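Local coordinates for TbpB (Actinobacillus pleuropneumoniae, PDB 3HOL), which probably binds host transferrin as the lipoprotein component of the bacterial transferrin receptor, serving iron acquisition, at residues Val32-Ser37 with Asp127-Ala132; Gln82-Gly87 with Val260-His265; Leu114-Leu119 with Asp271-Ile276; Ser312-Lys317 with Cys332-Glu337. All blocks are in the same frame, centred on the assembly; numbering follows the deposited sequence.

Overall arrangement
Contacts 1 and 2 are buried and join the same two parts of the N-terminal half: the five-stranded sheet holding strands 29-33 and 84-91, and the barrel holding the neighbouring strands 119-133 and 257-265. Their centres lie about 20 Å apart, and they meet where D127 and V260 pair. Contact 1 is van der Waals packing without a hydrogen bond across it, whereas contact 2 turns on paired serines and waters. Contacts 3 and 4, both only partly buried, reach the sheet of the C-lobe handle. Contact 3 is true strand pairing with hydrated margins; contact 4, about 30 Å from it between centres, packs a phenylalanine against a disulfide.

Contact 1. Residues Val32-Ser37 with Asp127-Ala132; sequences VKVPVS and DFTSNA
V34 and T129 meet where the end of strand 29-33, from the five-stranded antiparallel sheet, packs on strand 119-133 of the N-lobe beta barrel. Residues 32-37 and 129-132 run 23° apart, yet no hydrogen bond joins them; the contact is made by side chains. T129 carries its hydroxyl anti to the backbone N (chi1 175°), which sets OG1 against both methyls of V34, with V34 CG1 at 3.4 Å from T129 OG1 and CG2 only slightly farther off. The hydroxyl itself turns back along its own strand and donates to S130 O, in the carbonyl plane and on a lone pair, with T129 OG1 and S130 O 3.0 Å apart. The methyl CG2 of T129 meets V32 CG1 at 3.9 Å, the two side chains crossing at a slant.

P35 continues the line and reaches T129 tip to tip. Its CD rests 3.4 Å from S130 O, the carbonyl oxygen already taken by the threonine hydroxyl, and its CG approaches N131 CA. Beyond it the A132 methyl packs against the backbone from P35 O to S37 N, with P35 CB 4.3 Å from A132 CB. The backbone of P35 and S37 is bonded to G158 and R156, and N131 turns away to R140 and D45. The hydroxyl of S37 bonds to K155 O, and it also flanks the methyl, S37 OG lying 3.6 Å from A132 CB.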
loop_
_atom_site.group_PDB
_atom_site.type_symbol
_atom_site.label_atom_id
_atom_site.label_comp_id
_atom_site.label_asym_id
_atom_site.label_seq_id
_atom_site.Cartn_x
_atom_site.Cartn_y
_atom_site.Cartn_z
ATOM N N VAL A 32 -12.069 14.234 6.285
ATOM C CA VAL A 32 -13.452 14.418 6.662
ATOM C C VAL A 32 -13.775 15.893 6.854
ATOM O O VAL A 32 -12.911 16.688 7.278
ATOM C CB VAL A 32 -13.832 13.600 7.930
ATOM C CG1 VAL A 32 -13.348 14.250 9.245
ATOM C CG2 VAL A 32 -15.345 13.389 7.987
ATOM N N LYS A 33 -15.025 16.241 6.523
ATOM C CA LYS A 33 -15.595 17.560 6.832
ATOM C C LYS A 33 -15.957 17.715 8.312
ATOM O O LYS A 33 -16.474 16.775 8.967
ATOM C CB LYS A 33 -16.824 17.796 5.979
ATOM C CG LYS A 33 -17.308 19.220 6.024
ATOM C CD LYS A 33 -18.361 19.528 4.918
ATOM C CE LYS A 33 -19.423 18.449 4.804
ATOM N NZ LYS A 33 -19.843 17.895 6.119
ATOM N N VAL A 34 -15.648 18.896 8.850
ATOM C CA VAL A 34 -15.990 19.208 10.234
ATOM C C VAL A 34 -17.559 19.305 10.245
ATOM O O VAL A 34 -18.125 20.022 9.420
ATOM C CB VAL A 34 -15.291 20.530 10.657
ATOM C CG1 VAL A 34 -15.795 21.038 12.022
ATOM C CG2 VAL A 34 -13.765 20.361 10.678
ATOM N N PRO A 35 -18.232 18.536 11.117
ATOM C CA PRO A 35 -19.700 18.567 11.187
ATOM C C PRO A 35 -20.244 19.910 11.669
ATOM O O PRO A 35 -19.652 20.562 12.527
ATOM C CB PRO A 35 -20.025 17.516 12.246
ATOM C CG PRO A 35 -18.911 16.520 12.096
ATOM C CD PRO A 35 -17.689 17.414 11.921
ATOM N N VAL A 36 -21.405 20.262 11.150
ATOM C CA VAL A 36 -22.138 21.464 11.526
ATOM C C VAL A 36 -23.607 21.060 11.777
ATOM O O VAL A 36 -24.219 20.383 10.954
ATOM C CB VAL A 36 -22.031 22.514 10.389
ATOM C CG1 VAL A 36 -23.022 23.687 10.609
ATOM C CG2 VAL A 36 -20.551 23.025 10.270
ATOM N N SER A 37 -24.127 21.411 12.936
ATOM C CA SER A 37 -25.503 21.070 13.293
ATOM C C SER A 37 -26.379 22.322 13.178
ATOM O O SER A 37 -25.921 23.342 12.675
ATOM C CB SER A 37 -25.564 20.485 14.698
ATOM O OG SER A 37 -25.154 21.421 15.677
ATOM N N ASP A 127 -4.337 15.480 15.465
ATOM C CA ASP A 127 -5.326 16.515 15.246
ATOM C C ASP A 127 -6.681 15.812 15.250
ATOM O O ASP A 127 -6.730 14.575 15.169
ATOM C CB ASP A 127 -5.074 17.175 13.877
ATOM C CG ASP A 127 -3.914 18.171 13.933
ATOM O OD1 ASP A 127 -4.112 19.222 14.557
ATOM O OD2 ASP A 127 -2.834 17.880 13.345
ATOM N N PHE A 128 -7.769 16.578 15.311
ATOM C CA PHE A 128 -9.095 15.995 15.449
ATOM C C PHE A 128 -10.143 16.992 15.067
ATOM O O PHE A 128 -9.889 18.222 15.053
ATOM C CB PHE A 128 -9.400 15.541 16.912
ATOM C CG PHE A 128 -9.352 16.672 17.947
ATOM C CD1 PHE A 128 -10.484 17.445 18.224
ATOM C CD2 PHE A 128 -8.186 16.933 18.667
ATOM C CE1 PHE A 128 -10.425 18.495 19.172
ATOM C CE2 PHE A 128 -8.126 17.971 19.600
ATOM C CZ PHE A 128 -9.260 18.746 19.849
ATOM N N THR A 129 -11.337 16.456 14.798
ATOM C CA THR A 129 -12.553 17.287 14.847
ATOM C C THR A 129 -13.594 16.558 15.688
ATOM O O THR A 129 -13.704 15.326 15.594
ATOM C CB THR A 129 -13.131 17.684 13.442
ATOM O OG1 THR A 129 -14.379 18.385 13.622
ATOM C CG2 THR A 129 -13.381 16.436 12.496
ATOM N N SER A 130 -14.297 17.276 16.562
ATOM C CA SER A 130 -15.441 16.616 17.224
ATOM C C SER A 130 -16.658 16.610 16.296
ATOM O O SER A 130 -16.615 17.113 15.171
ATOM C CB SER A 130 -15.766 17.276 18.566
ATOM O OG SER A 130 -16.489 18.475 18.315
ATOM N N ASN A 131 -17.744 15.973 16.734
ATOM C CA ASN A 131 -19.008 16.167 16.045
ATOM C C ASN A 131 -19.630 17.485 16.535
ATOM O O ASN A 131 -18.999 18.190 17.354
ATOM C CB ASN A 131 -19.941 14.966 16.290
ATOM C CG ASN A 131 -20.371 14.833 17.722
ATOM O OD1 ASN A 131 -19.761 15.371 18.644
ATOM N ND2 ASN A 131 -21.445 14.062 17.927
ATOM N N ALA A 132 -20.842 17.797 16.053
ATOM C CA ALA A 132 -21.590 19.005 16.443
ATOM C C ALA A 132 -22.822 18.593 17.250
ATOM O O ALA A 132 -23.654 17.814 16.764
ATOM C CB ALA A 132 -22.001 19.845 15.218
#

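Contact 2. Residues Gln82-Gly87 with Val260-His265; sequences QYVRSG and VFSAKH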
loop_
_atom_site.group_PDB
_atom_site.type_symbol
_atom_site.label_atom_id
_atom_site.label_comp_id
_atom_site.label_asym_id
_atom_site.label_seq_id
_atom_site.Cartn_x
_atom_site.Cartn_y
_atom_site.Cartn_z
ATOM N N GLN A 82 8.978 13.448 5.297
ATOM C CA GLN A 82 9.166 13.255 3.851
ATOM C C GLN A 82 8.041 12.491 3.164
ATOM O O GLN A 82 7.847 12.603 1.946
ATOM C CB GLN A 82 10.486 12.497 3.599
ATOM C CG GLN A 82 11.725 13.206 4.136
ATOM C CD GLN A 82 12.933 12.363 3.886
ATOM O OE1 GLN A 82 13.381 11.647 4.772
ATOM N NE2 GLN A 82 13.425 12.377 2.656
ATOM N N TYR A 83 7.287 11.703 3.913
ATOM C CA TYR A 83 6.362 10.746 3.270
ATOM C C TYR A 83 4.943 10.874 3.798
ATOM O O TYR A 83 4.045 10.261 3.224
ATOM C CB TYR A 83 6.834 9.294 3.545
ATOM C CG TYR A 83 8.213 9.057 2.990
ATOM C CD1 TYR A 83 8.406 8.986 1.597
ATOM C CD2 TYR A 83 9.318 8.892 3.834
ATOM C CE1 TYR A 83 9.671 8.773 1.038
ATOM C CE2 TYR A 83 10.598 8.662 3.299
ATOM C CZ TYR A 83 10.769 8.607 1.887
ATOM O OH TYR A 83 12.018 8.387 1.315
ATOM N N VAL A 84 4.727 11.594 4.902
ATOM C CA VAL A 84 3.361 11.674 5.460
ATOM C C VAL A 84 2.974 13.125 5.802
ATOM O O VAL A 84 3.842 13.980 5.935
ATOM C CB VAL A 84 3.193 10.772 6.725
ATOM C CG1 VAL A 84 3.538 9.334 6.417
ATOM C CG2 VAL A 84 4.055 11.281 7.942
ATOM N N ARG A 85 1.684 13.405 5.938
ATOM C CA ARG A 85 1.245 14.726 6.457
ATOM C C ARG A 85 -0.138 14.562 7.045
ATOM O O ARG A 85 -1.014 13.958 6.417
ATOM C CB ARG A 85 1.168 15.787 5.324
ATOM C CG ARG A 85 0.799 17.188 5.841
ATOM C CD ARG A 85 0.819 18.256 4.721
ATOM N NE ARG A 85 0.617 19.625 5.262
ATOM C CZ ARG A 85 0.739 20.747 4.547
ATOM N NH1 ARG A 85 1.115 20.679 3.251
ATOM N NH2 ARG A 85 0.530 21.939 5.133
ATOM N N SER A 86 -0.360 15.104 8.229
ATOM C CA SER A 86 -1.707 15.165 8.766
ATOM C C SER A 86 -1.954 16.598 9.264
ATOM O O SER A 86 -1.006 17.396 9.461
ATOM C CB SER A 86 -1.869 14.121 9.885
ATOM O OG SER A 86 -0.944 14.414 10.935
ATOM N N GLY A 87 -3.217 16.965 9.434
ATOM C CA GLY A 87 -3.522 18.329 9.916
ATOM C C GLY A 87 -4.952 18.722 9.619
ATOM O O GLY A 87 -5.864 17.881 9.648
ATOM N N VAL A 260 -6.638 12.174 13.674
ATOM C CA VAL A 260 -5.593 11.812 12.705
ATOM C C VAL A 260 -4.230 12.004 13.357
ATOM O O VAL A 260 -4.113 12.727 14.332
ATOM C CB VAL A 260 -5.608 12.692 11.389
ATOM C CG1 VAL A 260 -6.913 12.491 10.577
ATOM C CG2 VAL A 260 -5.443 14.230 11.723
ATOM N N PHE A 261 -3.194 11.363 12.813
ATOM C CA PHE A 261 -1.861 11.499 13.408
ATOM C C PHE A 261 -0.813 11.194 12.365
ATOM O O PHE A 261 -1.091 10.560 11.358
ATOM C CB PHE A 261 -1.706 10.585 14.654
ATOM C CG PHE A 261 -2.171 9.167 14.432
ATOM C CD1 PHE A 261 -1.316 8.199 13.907
ATOM C CD2 PHE A 261 -3.461 8.791 14.777
ATOM C CE1 PHE A 261 -1.752 6.884 13.696
ATOM C CE2 PHE A 261 -3.909 7.473 14.557
ATOM C CZ PHE A 261 -3.047 6.528 14.018
ATOM N N SER A 262 0.375 11.745 12.571
ATOM C CA SER A 262 1.542 11.391 11.755
ATOM C C SER A 262 2.808 11.549 12.628
ATOM O O SER A 262 2.848 12.354 13.569
ATOM C CB SER A 262 1.612 12.301 10.507
ATOM O OG SER A 262 1.652 13.676 10.881
ATOM N N ALA A 263 3.841 10.766 12.317
ATOM C CA ALA A 263 5.011 10.696 13.165
ATOM C C ALA A 263 6.151 10.047 12.376
ATOM O O ALA A 263 5.924 9.403 11.376
ATOM C CB ALA A 263 4.700 9.869 14.406
ATOM N N LYS A 264 7.375 10.199 12.876
ATOM C CA LYS A 264 8.573 9.719 12.194
ATOM C C LYS A 264 9.479 9.118 13.253
ATOM O O LYS A 264 9.542 9.662 14.362
ATOM C CB LYS A 264 9.247 10.929 11.554
ATOM C CG LYS A 264 10.684 10.742 11.097
ATOM C CD LYS A 264 11.247 12.086 10.549
ATOM C CE LYS A 264 12.703 11.907 10.084
ATOM N NZ LYS A 264 12.883 10.687 9.213
ATOM N N HIS A 265 10.159 8.005 12.928
ATOM C CA HIS A 265 11.023 7.368 13.905
ATOM C C HIS A 265 12.433 8.004 13.880
ATOM O O HIS A 265 12.823 8.651 12.929
ATOM C CB HIS A 265 11.073 5.814 13.786
ATOM C CG HIS A 265 11.893 5.295 12.634
ATOM N ND1 HIS A 265 13.270 5.389 12.585
ATOM C CD2 HIS A 265 11.527 4.643 11.501
ATOM C CE1 HIS A 265 13.714 4.842 11.469
ATOM N NE2 HIS A 265 12.678 4.360 10.800
HETATM O O HOH W 1 11.773 10.272 6.962
HETATM O O HOH W 2 1.984 16.368 9.446
#
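S262 OG is held by two partners, the hydroxyl of S86 at 2.7 Å from S86 OG to S262 OG and a water at 3.1 Å from the same S262 OG. The pair sits in a sheet-on-sheet interface between strand 84-91 and barrel strand 257-265. The axes of 84-87 and 260-265 approach to 6.0 Å, running roughly antiparallel (142°), and the serine side chains of both strands point into the interface there. Each serine hydroxyl stands between its own backbone N and carbonyl carbon (chi1 61° in S86, 57° in S262), which brings the two oxygens together. Either may be the donor. The water closes a small ring by accepting S86 N at 2.9 Å, so both the backbone and the side chain of S86 are tied to S262.

Methyls close in along the strands on both flanks of the serine pair. V84 CG2 lies 3.7 Å from S262 CB, and V260 CG2 packs 4.0 Å from S86 CB. A247 of the next barrel strand touches both V84 and S262, while R85 turns away to bond L57 O and K75 O. Toward the margin a second water, doubtfully close to K264 NZ, donates to Q82 OE1 at 3.0 Å.

Contact 3. Residues Leu114-Leu119 with Asp271-Ile276; sequences LPVNQL and DTVRII
L114 and V273 form a hydrogen-bonded antiparallel pair, the point at which short strand 113-115 joins the first strand of the C-lobe handle, 272-282. V273 N donates to L114 O at 2.8 Å, nearly along the C=O axis, and L114 N returns a bond to V273 O at 3.0 Å. One step on, V116 N reaches D271 O at 3.0 Å. P115 falls between, in a non-hydrogen-bonded pair with T272, a place where its missing N-H costs the pairing nothing.

Two CA-H...O contacts accompany these bonds: T272 CA is 3.2 Å from L114 O, the more bent of the two, and P115 CA is 3.4 Å from D271 O.

Two apolar pairs carry the side-chain packing. V116 CG2 lies 3.6 Å from V273 CG1, and the leucine branch point, L114 CG, rests 3.9 Å from I275 CD1.

Water joins the exposed end. One molecule donates to D271 O and accepts Q118 N, a second runs from Q118 OE1 to D271 N, and a third donates to D271 OD2 and weakly accepts N117 ND2. T272 OG1 turns to E113.

The main-chain bonds thus fix the register of the two strands, and D271 O, taken by both V116 N and a water, marks the hydrated edge of the pairing.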
loop_
_atom_site.group_PDB
_atom_site.type_symbol
_atom_site.label_atom_id
_atom_site.label_comp_id
_atom_site.label_asym_id
_atom_site.label_seq_id
_atom_site.Cartn_x
_atom_site.Cartn_y
_atom_site.Cartn_z
ATOM N N LEU A 114 10.137 -3.410 6.047
ATOM C CA LEU A 114 10.008 -3.024 7.441
ATOM C C LEU A 114 11.306 -3.335 8.222
ATOM O O LEU A 114 12.025 -4.285 7.853
ATOM C CB LEU A 114 8.860 -3.850 8.081
ATOM C CG LEU A 114 7.445 -3.699 7.489
ATOM C CD1 LEU A 114 6.489 -4.527 8.354
ATOM C CD2 LEU A 114 6.999 -2.250 7.523
ATOM N N PRO A 115 11.573 -2.568 9.306
ATOM C CA PRO A 115 12.667 -2.904 10.222
ATOM C C PRO A 115 12.496 -4.340 10.697
ATOM O O PRO A 115 11.361 -4.830 10.849
ATOM C CB PRO A 115 12.513 -1.889 11.347
ATOM C CG PRO A 115 11.843 -0.674 10.662
ATOM C CD PRO A 115 10.928 -1.279 9.647
ATOM N N VAL A 116 13.619 -5.038 10.838
ATOM C CA VAL A 116 13.612 -6.474 11.195
ATOM C C VAL A 116 13.282 -6.690 12.665
ATOM O O VAL A 116 12.417 -7.483 13.009
ATOM C CB VAL A 116 14.987 -7.180 10.900
ATOM C CG1 VAL A 116 14.839 -8.681 11.098
ATOM C CG2 VAL A 116 15.395 -6.931 9.478
ATOM N N ASN A 117 13.966 -5.991 13.544
ATOM C CA ASN A 117 13.723 -6.253 14.948
ATOM C C ASN A 117 13.948 -5.082 15.888
ATOM O O ASN A 117 13.699 -5.230 17.078
ATOM C CB ASN A 117 14.531 -7.480 15.401
ATOM C CG ASN A 117 16.031 -7.289 15.242
ATOM O OD1 ASN A 117 16.831 -7.887 15.973
ATOM N ND2 ASN A 117 16.427 -6.469 14.278
ATOM N N GLN A 118 14.383 -3.924 15.372
ATOM C CA GLN A 118 14.712 -2.767 16.242
ATOM C C GLN A 118 13.420 -2.211 16.831
ATOM O O GLN A 118 12.431 -2.110 16.098
ATOM C CB GLN A 118 15.420 -1.658 15.445
ATOM C CG GLN A 118 16.126 -0.601 16.295
ATOM C CD GLN A 118 17.054 0.321 15.478
ATOM O OE1 GLN A 118 17.712 -0.095 14.516
ATOM N NE2 GLN A 118 17.109 1.565 15.876
ATOM N N LEU A 119 13.404 -1.889 18.127
ATOM C CA LEU A 119 12.193 -1.313 18.773
ATOM C C LEU A 119 12.228 0.183 18.486
ATOM O O LEU A 119 13.149 0.868 18.912
ATOM C CB LEU A 119 12.195 -1.621 20.278
ATOM C CG LEU A 119 11.102 -1.117 21.226
ATOM C CD1 LEU A 119 9.718 -1.673 20.861
ATOM C CD2 LEU A 119 11.511 -1.572 22.639
ATOM N N ASP A 271 18.264 -2.037 9.939
ATOM C CA ASP A 271 18.243 -3.261 9.123
ATOM C C ASP A 271 16.790 -3.574 8.783
ATOM O O ASP A 271 15.924 -3.525 9.667
ATOM C CB ASP A 271 18.727 -4.488 9.911
ATOM C CG ASP A 271 20.157 -4.364 10.457
ATOM O OD1 ASP A 271 21.012 -3.678 9.850
ATOM O OD2 ASP A 271 20.412 -5.018 11.500
ATOM N N THR A 272 16.514 -3.903 7.529
ATOM C CA THR A 272 15.122 -4.103 7.104
ATOM C C THR A 272 14.960 -5.434 6.406
ATOM O O THR A 272 15.968 -6.031 5.968
ATOM C CB THR A 272 14.613 -2.936 6.215
ATOM O OG1 THR A 272 15.419 -2.871 5.038
ATOM C CG2 THR A 272 14.737 -1.592 6.925
ATOM N N VAL A 273 13.711 -5.939 6.355
ATOM C CA VAL A 273 13.352 -7.083 5.518
ATOM C C VAL A 273 12.203 -6.701 4.565
ATOM O O VAL A 273 11.323 -5.916 4.931
ATOM C CB VAL A 273 12.854 -8.319 6.345
ATOM C CG1 VAL A 273 14.019 -9.098 6.900
ATOM C CG2 VAL A 273 11.852 -7.929 7.475
ATOM N N ARG A 274 12.182 -7.300 3.373
ATOM C CA ARG A 274 11.112 -7.009 2.409
ATOM C C ARG A 274 9.789 -7.647 2.854
ATOM O O ARG A 274 9.765 -8.803 3.338
ATOM C CB ARG A 274 11.486 -7.571 1.052
ATOM C CG ARG A 274 10.710 -7.036 -0.144
ATOM C CD ARG A 274 11.631 -6.193 -1.004
ATOM N NE ARG A 274 10.799 -5.573 -2.032
ATOM C CZ ARG A 274 10.983 -4.356 -2.489
ATOM N NH1 ARG A 274 11.988 -3.642 -2.017
ATOM N NH2 ARG A 274 10.176 -3.880 -3.417
ATOM N N ILE A 275 8.693 -6.916 2.660
ATOM C CA ILE A 275 7.351 -7.485 2.864
ATOM C C ILE A 275 6.554 -7.541 1.567
ATOM O O ILE A 275 5.646 -8.369 1.435
ATOM C CB ILE A 275 6.519 -6.719 3.897
ATOM C CG1 ILE A 275 6.496 -5.191 3.609
ATOM C CG2 ILE A 275 7.032 -7.027 5.297
ATOM C CD1 ILE A 275 5.297 -4.430 4.358
ATOM N N ILE A 276 6.870 -6.639 0.626
ATOM C CA ILE A 276 6.053 -6.501 -0.558
ATOM C C ILE A 276 6.879 -6.272 -1.802
ATOM O O ILE A 276 7.869 -5.524 -1.757
ATOM C CB ILE A 276 5.114 -5.291 -0.390
ATOM C CG1 ILE A 276 4.110 -5.528 0.753
ATOM C CG2 ILE A 276 4.409 -4.932 -1.706
ATOM C CD1 ILE A 276 3.407 -4.183 1.178
HETATM O O HOH W 3 18.629 -7.039 12.574
HETATM O O HOH W 4 18.248 -2.452 13.019
HETATM O O HOH W 5 15.801 -3.501 12.608
#

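Contact 4. Residues Ser312-Lys317 with Cys332-Glu337; sequences SGFTNK and CCSNLE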
loop_
_atom_site.group_PDB
_atom_site.type_symbol
_atom_site.label_atom_id
_atom_site.label_comp_id
_atom_site.label_asym_id
_atom_site.label_seq_id
_atom_site.Cartn_x
_atom_site.Cartn_y
_atom_site.Cartn_z
ATOM N N SER A 312 -12.173 -16.447 -12.684
ATOM C CA SER A 312 -12.362 -17.871 -12.778
ATOM C C SER A 312 -11.275 -18.484 -13.605
ATOM O O SER A 312 -10.899 -19.638 -13.379
ATOM C CB SER A 312 -13.724 -18.182 -13.415
ATOM O OG SER A 312 -14.021 -17.343 -14.543
ATOM N N GLY A 313 -10.789 -17.712 -14.576
ATOM C CA GLY A 313 -9.834 -18.215 -15.561
ATOM C C GLY A 313 -8.435 -18.398 -15.018
ATOM O O GLY A 313 -8.077 -17.814 -13.986
ATOM N N PHE A 314 -7.638 -19.192 -15.726
ATOM C CA PHE A 314 -6.212 -19.258 -15.451
ATOM C C PHE A 314 -5.590 -17.854 -15.439
ATOM O O PHE A 314 -4.856 -17.506 -14.520
ATOM C CB PHE A 314 -5.471 -20.138 -16.451
ATOM C CG PHE A 314 -4.033 -20.284 -16.113
ATOM C CD1 PHE A 314 -3.654 -21.019 -15.009
ATOM C CD2 PHE A 314 -3.069 -19.627 -16.854
ATOM C CE1 PHE A 314 -2.308 -21.127 -14.648
ATOM C CE2 PHE A 314 -1.735 -19.727 -16.509
ATOM C CZ PHE A 314 -1.351 -20.485 -15.397
ATOM N N THR A 315 -5.925 -17.060 -16.452
ATOM C CA THR A 315 -5.699 -15.625 -16.418
ATOM C C THR A 315 -7.039 -14.938 -16.657
ATOM O O THR A 315 -7.968 -15.529 -17.227
ATOM C CB THR A 315 -4.641 -15.166 -17.464
ATOM O OG1 THR A 315 -5.155 -15.314 -18.799
ATOM C CG2 THR A 315 -3.338 -15.967 -17.329
ATOM N N ASN A 316 -7.143 -13.693 -16.218
ATOM C CA ASN A 316 -8.386 -12.917 -16.300
ATOM C C ASN A 316 -8.091 -11.493 -16.753
ATOM O O ASN A 316 -7.165 -10.828 -16.233
ATOM C CB ASN A 316 -9.054 -12.853 -14.933
ATOM C CG ASN A 316 -9.442 -14.218 -14.407
ATOM O OD1 ASN A 316 -10.470 -14.764 -14.789
ATOM N ND2 ASN A 316 -8.635 -14.761 -13.500
ATOM N N LYS A 317 -8.875 -11.044 -17.726
ATOM C CA LYS A 317 -8.823 -9.675 -18.224
ATOM C C LYS A 317 -9.740 -8.728 -17.442
ATOM O O LYS A 317 -10.905 -9.039 -17.181
ATOM C CB LYS A 317 -9.229 -9.637 -19.698
ATOM C CG LYS A 317 -9.223 -8.212 -20.294
ATOM C CD LYS A 317 -9.732 -8.144 -21.736
ATOM C CE LYS A 317 -9.024 -9.123 -22.651
ATOM N NZ LYS A 317 -7.921 -8.498 -23.421
ATOM N N CYS A 332 -2.359 -13.127 -13.963
ATOM C CA CYS A 332 -2.095 -14.545 -13.751
ATOM C C CYS A 332 -1.736 -14.693 -12.279
ATOM O O CYS A 332 -1.127 -13.776 -11.716
ATOM C CB CYS A 332 -0.885 -14.976 -14.606
ATOM S SG CYS A 332 -0.756 -16.772 -14.962
ATOM N N CYS A 333 -2.033 -15.814 -11.629
ATOM C CA CYS A 333 -2.646 -17.026 -12.187
ATOM C C CYS A 333 -3.657 -17.608 -11.177
ATOM O O CYS A 333 -3.530 -17.396 -9.957
ATOM C CB CYS A 333 -1.563 -18.090 -12.411
ATOM S SG CYS A 333 -0.044 -17.541 -13.256
ATOM N N SER A 334 -4.616 -18.397 -11.670
ATOM C CA SER A 334 -5.636 -19.035 -10.800
ATOM C C SER A 334 -5.050 -19.975 -9.712
ATOM O O SER A 334 -5.683 -20.237 -8.704
ATOM C CB SER A 334 -6.665 -19.807 -11.673
ATOM O OG SER A 334 -5.995 -20.790 -12.444
ATOM N N ASN A 335 -3.836 -20.462 -9.914
ATOM C CA ASN A 335 -3.197 -21.364 -8.963
ATOM C C ASN A 335 -2.184 -20.685 -8.024
ATOM O O ASN A 335 -1.483 -21.363 -7.259
ATOM C CB ASN A 335 -2.537 -22.535 -9.706
ATOM C CG ASN A 335 -1.296 -22.107 -10.516
ATOM O OD1 ASN A 335 -1.252 -21.031 -11.101
ATOM N ND2 ASN A 335 -0.312 -22.967 -10.558
ATOM N N LEU A 336 -2.099 -19.350 -8.079
ATOM C CA LEU A 336 -1.219 -18.604 -7.174
ATOM C C LEU A 336 -2.084 -17.707 -6.311
ATOM O O LEU A 336 -2.951 -17.002 -6.838
ATOM C CB LEU A 336 -0.213 -17.755 -7.954
ATOM C CG LEU A 336 0.716 -18.539 -8.890
ATOM C CD1 LEU A 336 1.532 -17.583 -9.828
ATOM C CD2 LEU A 336 1.620 -19.450 -8.083
ATOM N N GLU A 337 -1.879 -17.766 -4.998
ATOM C CA GLU A 337 -2.732 -17.037 -4.041
ATOM C C GLU A 337 -2.047 -15.818 -3.403
ATOM O O GLU A 337 -2.730 -14.922 -2.863
ATOM C CB GLU A 337 -3.168 -17.997 -2.939
ATOM C CG GLU A 337 -4.029 -19.189 -3.443
ATOM C CD GLU A 337 -5.492 -18.967 -3.157
ATOM O OE1 GLU A 337 -6.333 -19.141 -4.067
ATOM O OE2 GLU A 337 -5.812 -18.585 -2.017
#
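F314 packs against a vicinal disulfide, C332-C333, in which sequence neighbours are joined through their SG atoms at 2.0 Å and the peptide bond between them is cis. This tight ring ends strand 325-332 of the C-lobe handle and leads straight into a type I turn from C333 to L336, closed by a backbone bond from L336 N to C333 O.

The phenylalanine extends over this corner because its CG is anti to the backbone N (chi1 -176°). C333 CB makes an off-centre CH-pi contact, 4.2 Å from the centroid of the F314 ring and 29° off its normal. Both sulfurs approach obliquely, with C332 SG at 3.5 Å from F314 CE2 as the nearer; these are sulfur-aromatic contacts. The turn also meets the ring obliquely: F314 CE1 lies 3.7 Å from N335 OD1, the amide plane inclined to the ring by 39°, while N335 ND2 is bonded to D9. S334 OG approaches F314 CD1. T315 CG2 packs 3.6 Å from the C332 sulfur.

One hydrogen bond crosses the contact, a rather bent one from S334 N to F314 O at 3.0 Å, and C333 CA approaches the same carbonyl oxygen. T381 of the C-lobe barrel strand 375-387, which also touches F314, and F341 of handle strand 339-346 both touch the cysteines, placing the disulfide at the handle-barrel boundary. N316 bonds back to G313: its OD1 accepts G313 N at 3.0 Å, and its ND2 donates weakly to G313 O.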